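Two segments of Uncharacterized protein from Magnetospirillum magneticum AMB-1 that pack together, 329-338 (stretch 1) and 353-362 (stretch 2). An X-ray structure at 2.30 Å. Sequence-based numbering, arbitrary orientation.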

ATOM      1  N   PRO A 329     -14.241 -18.446  -2.608  1.00 47.90           N
ATOM      2  CA  PRO A 329     -15.239 -17.813  -1.747  1.00 44.91           C
ATOM      3  C   PRO A 329     -16.675 -18.061  -2.230  1.00 46.00           C
ATOM      4  O   PRO A 329     -17.576 -18.307  -1.412  1.00 44.70           O
ATOM      5  CB  PRO A 329     -14.905 -16.335  -1.837  1.00 46.13           C
ATOM      6  CG  PRO A 329     -13.468 -16.285  -2.207  1.00 47.34           C
ATOM      7  CD  PRO A 329     -13.238 -17.475  -3.087  1.00 48.32           C
ATOM      8  N   TYR A 330     -16.895 -18.018  -3.540  1.00 43.49           N
ATOM      9  CA  TYR A 330     -18.216 -18.324  -4.057  1.00 44.12           C
ATOM     10  C   TYR A 330     -18.634 -19.763  -3.726  1.00 44.88           C
ATOM     11  O   TYR A 330     -19.770 -19.993  -3.283  1.00 46.29           O
ATOM     12  CB  TYR A 330     -18.300 -18.091  -5.575  1.00 44.56           C
ATOM     13  CG  TYR A 330     -19.452 -18.828  -6.221  1.00 45.75           C
ATOM     14  CD1 TYR A 330     -20.764 -18.383  -6.057  1.00 48.06           C
ATOM     15  CD2 TYR A 330     -19.237 -19.972  -6.981  1.00 48.40           C
ATOM     16  CE1 TYR A 330     -21.829 -19.053  -6.643  1.00 49.30           C
ATOM     17  CE2 TYR A 330     -20.302 -20.665  -7.560  1.00 51.04           C
ATOM     18  CZ  TYR A 330     -21.593 -20.193  -7.386  1.00 51.02           C
ATOM     19  OH  TYR A 330     -22.663 -20.839  -7.957  1.00 55.18           O
ATOM     20  N   ARG A 331     -17.740 -20.724  -3.964  1.00 44.33           N
ATOM     21  CA  ARG A 331     -18.097 -22.126  -3.754  1.00 48.11           C
ATOM     22  C   ARG A 331     -18.413 -22.374  -2.286  1.00 47.87           C
ATOM     23  O   ARG A 331     -19.308 -23.136  -1.984  1.00 49.14           O
ATOM     24  CB  ARG A 331     -17.048 -23.110  -4.298  1.00 47.74           C
ATOM     25  CG  ARG A 331     -17.088 -23.284  -5.816  1.00 48.06           C
ATOM     26  CD  ARG A 331     -16.094 -24.344  -6.288  1.00 50.01           C
ATOM     27  NE  ARG A 331     -14.698 -23.955  -6.037  1.00 50.23           N
ATOM     28  CZ  ARG A 331     -13.863 -23.418  -6.935  1.00 53.33           C
ATOM     29  NH1 ARG A 331     -14.243 -23.197  -8.199  1.00 52.60           N
ATOM     30  NH2 ARG A 331     -12.623 -23.094  -6.569  1.00 52.59           N
ATOM     31  N   ALA A 332     -17.709 -21.706  -1.384  1.00 50.30           N
ATOM     32  CA  ALA A 332     -17.999 -21.826   0.058  1.00 51.55           C
ATOM     33  C   ALA A 332     -19.412 -21.293   0.374  1.00 49.52           C
ATOM     34  O   ALA A 332     -20.212 -21.965   1.019  1.00 51.64           O
ATOM     35  CB  ALA A 332     -16.937 -21.097   0.879  1.00 49.01           C
ATOM     36  N   LEU A 333     -19.722 -20.101  -0.120  1.00 48.30           N
ATOM     37  CA  LEU A 333     -21.053 -19.539   0.047  1.00 47.74           C
ATOM     38  C   LEU A 333     -22.130 -20.413  -0.541  1.00 46.60           C
ATOM     39  O   LEU A 333     -23.176 -20.586   0.070  1.00 46.05           O
ATOM     40  CB  LEU A 333     -21.163 -18.168  -0.606  1.00 49.89           C
ATOM     41  CG  LEU A 333     -20.922 -16.964   0.280  1.00 50.68           C
ATOM     42  CD1 LEU A 333     -21.132 -15.723  -0.582  1.00 51.93           C
ATOM     43  CD2 LEU A 333     -21.872 -16.962   1.471  1.00 51.93           C
ATOM     44  N   ALA A 334     -21.891 -20.928  -1.742  1.00 45.71           N
ATOM     45  CA  ALA A 334     -22.872 -21.789  -2.410  1.00 48.46           C
ATOM     46  C   ALA A 334     -23.192 -23.045  -1.602  1.00 48.83           C
ATOM     47  O   ALA A 334     -24.339 -23.462  -1.543  1.00 48.05           O
ATOM     48  CB  ALA A 334     -22.386 -22.178  -3.806  1.00 48.17           C
ATOM     49  N   ALA A 335     -22.170 -23.658  -1.003  1.00 51.74           N
ATOM     50  CA  ALA A 335     -22.353 -24.856  -0.152  1.00 51.37           C
ATOM     51  C   ALA A 335     -23.271 -24.561   1.048  1.00 49.99           C
ATOM     52  O   ALA A 335     -24.103 -25.379   1.428  1.00 53.17           O
ATOM     53  CB  ALA A 335     -20.995 -25.373   0.331  1.00 49.98           C
ATOM     54  N   VAL A 336     -23.121 -23.378   1.634  1.00 50.26           N
ATOM     55  CA  VAL A 336     -23.973 -22.965   2.751  1.00 49.37           C
ATOM     56  C   VAL A 336     -25.414 -22.738   2.273  1.00 50.38           C
ATOM     57  O   VAL A 336     -26.351 -23.134   2.949  1.00 52.57           O
ATOM     58  CB  VAL A 336     -23.443 -21.695   3.435  1.00 47.20           C
ATOM     59  CG1 VAL A 336     -24.367 -21.289   4.559  1.00 47.99           C
ATOM     60  CG2 VAL A 336     -22.023 -21.900   3.961  1.00 46.45           C
ATOM     61  N   HIS A 337     -25.578 -22.087   1.125  1.00 49.64           N
ATOM     62  CA  HIS A 337     -26.892 -21.894   0.491  1.00 52.16           C
ATOM     63  C   HIS A 337     -27.593 -23.231   0.212  1.00 54.94           C
ATOM     64  O   HIS A 337     -28.775 -23.419   0.511  1.00 50.98           O
ATOM     65  CB  HIS A 337     -26.707 -21.138  -0.831  1.00 53.43           C
ATOM     66  CG  HIS A 337     -27.969 -20.942  -1.612  1.00 57.50           C
ATOM     67  ND1 HIS A 337     -28.951 -20.045  -1.240  1.00 61.80           N
ATOM     68  CD2 HIS A 337     -28.387 -21.494  -2.772  1.00 56.65           C
ATOM     69  CE1 HIS A 337     -29.928 -20.068  -2.126  1.00 59.85           C
ATOM     70  NE2 HIS A 337     -29.608 -20.939  -3.065  1.00 61.98           N
ATOM     71  N   GLU A 338     -26.838 -24.148  -0.376  1.00 56.28           N
ATOM     72  CA  GLU A 338     -27.310 -25.487  -0.671  1.00 60.77           C
ATOM     73  C   GLU A 338     -27.768 -26.207   0.599  1.00 58.59           C
ATOM     74  O   GLU A 338     -28.784 -26.860   0.588  1.00 57.24           O
ATOM     75  CB  GLU A 338     -26.188 -26.283  -1.354  1.00 67.24           C
ATOM     76  CG  GLU A 338     -26.433 -27.775  -1.502  1.00 74.50           C
ATOM     77  CD  GLU A 338     -27.579 -28.077  -2.438  1.00 83.41           C
ATOM     78  OE1 GLU A 338     -27.622 -27.475  -3.531  1.00 92.09           O
ATOM     79  OE2 GLU A 338     -28.429 -28.925  -2.089  1.00 90.67           O
ATOM     80  N   VAL A 353     -16.682  -9.163  -6.349  1.00 39.18           N
ATOM     81  CA  VAL A 353     -16.982 -10.539  -5.958  1.00 37.91           C
ATOM     82  C   VAL A 353     -17.392 -11.359  -7.182  1.00 40.03           C
ATOM     83  O   VAL A 353     -17.810 -10.808  -8.217  1.00 40.49           O
ATOM     84  CB  VAL A 353     -18.066 -10.643  -4.867  1.00 37.54           C
ATOM     85  CG1 VAL A 353     -17.619  -9.884  -3.629  1.00 36.84           C
ATOM     86  CG2 VAL A 353     -19.446 -10.181  -5.363  1.00 37.15           C
ATOM     87  N   ASP A 354     -17.277 -12.678  -7.072  1.00 40.90           N
ATOM     88  CA  ASP A 354     -17.637 -13.541  -8.195  1.00 43.62           C
ATOM     89  C   ASP A 354     -19.062 -13.226  -8.702  1.00 41.94           C
ATOM     90  O   ASP A 354     -19.988 -13.187  -7.927  1.00 43.30           O
ATOM     91  CB  ASP A 354     -17.510 -15.014  -7.792  1.00 46.15           C
ATOM     92  CG  ASP A 354     -17.518 -15.969  -9.005  1.00 48.23           C
ATOM     93  OD1 ASP A 354     -18.612 -16.217  -9.566  1.00 44.92           O
ATOM     94  OD2 ASP A 354     -16.426 -16.479  -9.367  1.00 46.01           O
ATOM     95  N   PRO A 355     -19.242 -13.015 -10.010  1.00 44.01           N
ATOM     96  CA  PRO A 355     -20.589 -12.712 -10.536  1.00 44.13           C
ATOM     97  C   PRO A 355     -21.670 -13.718 -10.188  1.00 44.35           C
ATOM     98  O   PRO A 355     -22.835 -13.347 -10.139  1.00 43.46           O
ATOM     99  CB  PRO A 355     -20.392 -12.707 -12.050  1.00 44.85           C
ATOM    100  CG  PRO A 355     -18.958 -12.417 -12.245  1.00 45.60           C
ATOM    101  CD  PRO A 355     -18.227 -13.014 -11.077  1.00 44.16           C
ATOM    102  N   ARG A 356     -21.291 -14.973  -9.956  1.00 47.08           N
ATOM    103  CA  ARG A 356     -22.260 -16.033  -9.612  1.00 49.37           C
ATOM    104  C   ARG A 356     -22.818 -15.911  -8.201  1.00 50.69           C
ATOM    105  O   ARG A 356     -23.751 -16.620  -7.840  1.00 52.51           O
ATOM    106  CB  ARG A 356     -21.616 -17.417  -9.762  1.00 48.49           C
ATOM    107  CG  ARG A 356     -21.218 -17.750 -11.187  1.00 46.01           C
ATOM    108  CD  ARG A 356     -20.368 -18.993 -11.226  1.00 46.20           C
ATOM    109  NE  ARG A 356     -19.037 -18.743 -10.691  1.00 47.76           N
ATOM    110  CZ  ARG A 356     -18.038 -19.625 -10.705  1.00 49.51           C
ATOM    111  NH1 ARG A 356     -18.208 -20.841 -11.199  1.00 53.63           N
ATOM    112  NH2 ARG A 356     -16.864 -19.298 -10.218  1.00 50.03           N
ATOM    113  N   VAL A 357     -22.230 -15.035  -7.395  1.00 50.93           N
ATOM    114  CA  VAL A 357     -22.705 -14.825  -6.032  1.00 53.59           C
ATOM    115  C   VAL A 357     -24.131 -14.288  -6.045  1.00 54.98           C
ATOM    116  O   VAL A 357     -24.915 -14.605  -5.165  1.00 54.09           O
ATOM    117  CB  VAL A 357     -21.782 -13.855  -5.252  1.00 52.06           C
ATOM    118  CG1 VAL A 357     -22.360 -13.524  -3.895  1.00 54.58           C
ATOM    119  CG2 VAL A 357     -20.404 -14.468  -5.065  1.00 51.61           C
ATOM    120  N   ARG A 358     -24.448 -13.490  -7.062  1.00 61.98           N
ATOM    121  CA  ARG A 358     -25.761 -12.886  -7.212  1.00 65.25           C
ATOM    122  C   ARG A 358     -26.876 -13.925  -7.188  1.00 67.65           C
ATOM    123  O   ARG A 358     -27.861 -13.753  -6.458  1.00 71.13           O
ATOM    124  CB  ARG A 358     -25.839 -12.060  -8.502  1.00 67.79           C
ATOM    125  CG  ARG A 358     -27.131 -11.257  -8.597  1.00 75.34           C
ATOM    126  CD  ARG A 358     -26.874  -9.824  -9.018  1.00 80.66           C
ATOM    127  NE  ARG A 358     -26.876  -9.655 -10.466  1.00 86.19           N
ATOM    128  CZ  ARG A 358     -26.082  -8.825 -11.137  1.00 87.58           C
ATOM    129  NH1 ARG A 358     -25.156  -8.106 -10.501  1.00 82.80           N
ATOM    130  NH2 ARG A 358     -26.185  -8.750 -12.462  1.00 88.56           N
ATOM    131  N   ASP A 359     -26.693 -14.996  -7.964  1.00 65.73           N
ATOM    132  CA  ASP A 359     -27.658 -16.105  -8.066  1.00 63.78           C
ATOM    133  C   ASP A 359     -28.077 -16.703  -6.724  1.00 59.42           C
ATOM    134  O   ASP A 359     -29.181 -17.182  -6.589  1.00 63.47           O
ATOM    135  CB  ASP A 359     -27.080 -17.267  -8.880  1.00 68.07           C
ATOM    136  CG  ASP A 359     -26.595 -16.863 -10.267  1.00 70.98           C
ATOM    137  OD1 ASP A 359     -27.052 -15.833 -10.807  1.00 73.05           O
ATOM    138  OD2 ASP A 359     -25.746 -17.607 -10.816  1.00 70.55           O
ATOM    139  N   LEU A 360     -27.202 -16.682  -5.730  1.00 56.74           N
ATOM    140  CA  LEU A 360     -27.510 -17.299  -4.443  1.00 53.16           C
ATOM    141  C   LEU A 360     -28.425 -16.454  -3.585  1.00 51.35           C
ATOM    142  O   LEU A 360     -28.892 -16.912  -2.543  1.00 54.10           O
ATOM    143  CB  LEU A 360     -26.221 -17.548  -3.660  1.00 51.00           C
ATOM    144  CG  LEU A 360     -25.113 -18.273  -4.422  1.00 50.07           C
ATOM    145  CD1 LEU A 360     -23.845 -18.305  -3.579  1.00 49.72           C
ATOM    146  CD2 LEU A 360     -25.564 -19.669  -4.819  1.00 48.28           C
ATOM    147  N   PHE A 361     -28.653 -15.215  -3.999  1.00 51.06           N
ATOM    148  CA  PHE A 361     -29.400 -14.276  -3.180  1.00 53.37           C
ATOM    149  C   PHE A 361     -30.528 -13.609  -3.916  1.00 53.94           C
ATOM    150  O   PHE A 361     -30.370 -13.175  -5.040  1.00 49.23           O
ATOM    151  CB  PHE A 361     -28.490 -13.165  -2.666  1.00 50.53           C
ATOM    152  CG  PHE A 361     -27.523 -13.622  -1.647  1.00 51.43           C
ATOM    153  CD1 PHE A 361     -26.293 -14.128  -2.031  1.00 50.45           C
ATOM    154  CD2 PHE A 361     -27.838 -13.557  -0.305  1.00 49.31           C
ATOM    155  CE1 PHE A 361     -25.393 -14.569  -1.096  1.00 51.03           C
ATOM    156  CE2 PHE A 361     -26.937 -13.993   0.638  1.00 50.96           C
ATOM    157  CZ  PHE A 361     -25.715 -14.501   0.243  1.00 51.94           C
ATOM    158  N   GLU A 362     -31.652 -13.501  -3.230  1.00 59.30           N
ATOM    159  CA  GLU A 362     -32.761 -12.692  -3.696  1.00 66.78           C
ATOM    160  C   GLU A 362     -32.295 -11.296  -4.150  1.00 64.55           C
ATOM    161  O   GLU A 362     -32.687 -10.828  -5.215  1.00 63.26           O
ATOM    162  CB  GLU A 362     -33.799 -12.573  -2.565  1.00 71.42           C
ATOM    163  CG  GLU A 362     -34.637 -13.842  -2.410  1.00 77.18           C
ATOM    164  CD  GLU A 362     -35.388 -13.937  -1.095  1.00 81.43           C
ATOM    165  OE1 GLU A 362     -35.391 -12.949  -0.323  1.00 88.66           O
ATOM    166  OE2 GLU A 362     -35.979 -15.016  -0.841  1.00 81.63           O
TER
HETATM  167  O   HOH W   1     -16.737 -23.302  -9.509  1.00 49.78           O

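Stretch 1 is a segment of continuous helix, its backbone held by regular i to i+4 bonds such as Ala334 N to Tyr330 O (2.8 Å). Stretch 2 is less regular: residues 355-360 have helical torsion angles, but the bonds here span three residues, among them Val357 N to Asp354 O (3.0 Å) and Leu360 N to Val357 O (3.1 Å). The two backbones come closest at Tyr330 and Val357, whose CA atoms lie 6.0 Å apart, and remain near at Ala334 and Leu360 (CA to CA 6.8 Å). No direct hydrogen bond joins them; the contact, which buries 484 Å² in all, rests mainly on the packing of side chains.

Tyr330 contributes most from the helix. Its CB meets Asp354 CB at 3.9 Å, and its ring lies against the turn that follows. Arg356 CB sits over one face of that ring, 3.8 Å from the centroid of the Tyr330 ring and 22° off the normal, a CH-pi contact. The Arg356 side chain then extends across the tyrosine, so that Tyr330 CE2 lies over a face of the guanidinium. This group is anchored within its own stretch by a salt bridge to Asp354, with Arg356 NE to Asp354 OD1 at 2.8 Å and Arg356 NH2 to Asp354 OD2 at 3.0 Å; Asp354 OD1 also accepts a bond from Arg356 N (3.0 Å). Charge pairing thus holds the arginine in place while its aliphatic and planar parts pack on the aromatic ring. Farther along, Tyr330 CE1 touches Leu360 CD1 at 3.7 Å.

Arg331 points sideways and makes no direct contact, but a water links it to stretch 2, accepting from Arg331 NH1 at 2.8 Å and, weakly, from Arg356 NH1 at 3.3 Å.

One turn after Tyr330, Leu333 faces stretch 2, where the side chains it meets are all apolar. Its CD1 lies 4.2 Å from Val357 CG1 and approaches the edge of the Phe361 ring, with Leu333 CD1 to Phe361 CE1 at 4.4 Å, while Leu333 CB is 4.0 Å from Leu360 CD1. The small side chain of Ala334 adds a further contact to the same methyl, Ala334 CB to Leu360 CD1 at 4.1 Å. Leu360 CD1 is therefore shared by Tyr330, Leu333 and Ala334.

At His337 the contact passes to the other Leu360 methyl, with His337 CD2 and Leu360 CD2 3.9 Å apart. The imidazole lies against the backbone here, Leu360 C over one face; although His337 ND1 is 3.4 Å from Leu360 O, the angle is too poor for a hydrogen bond.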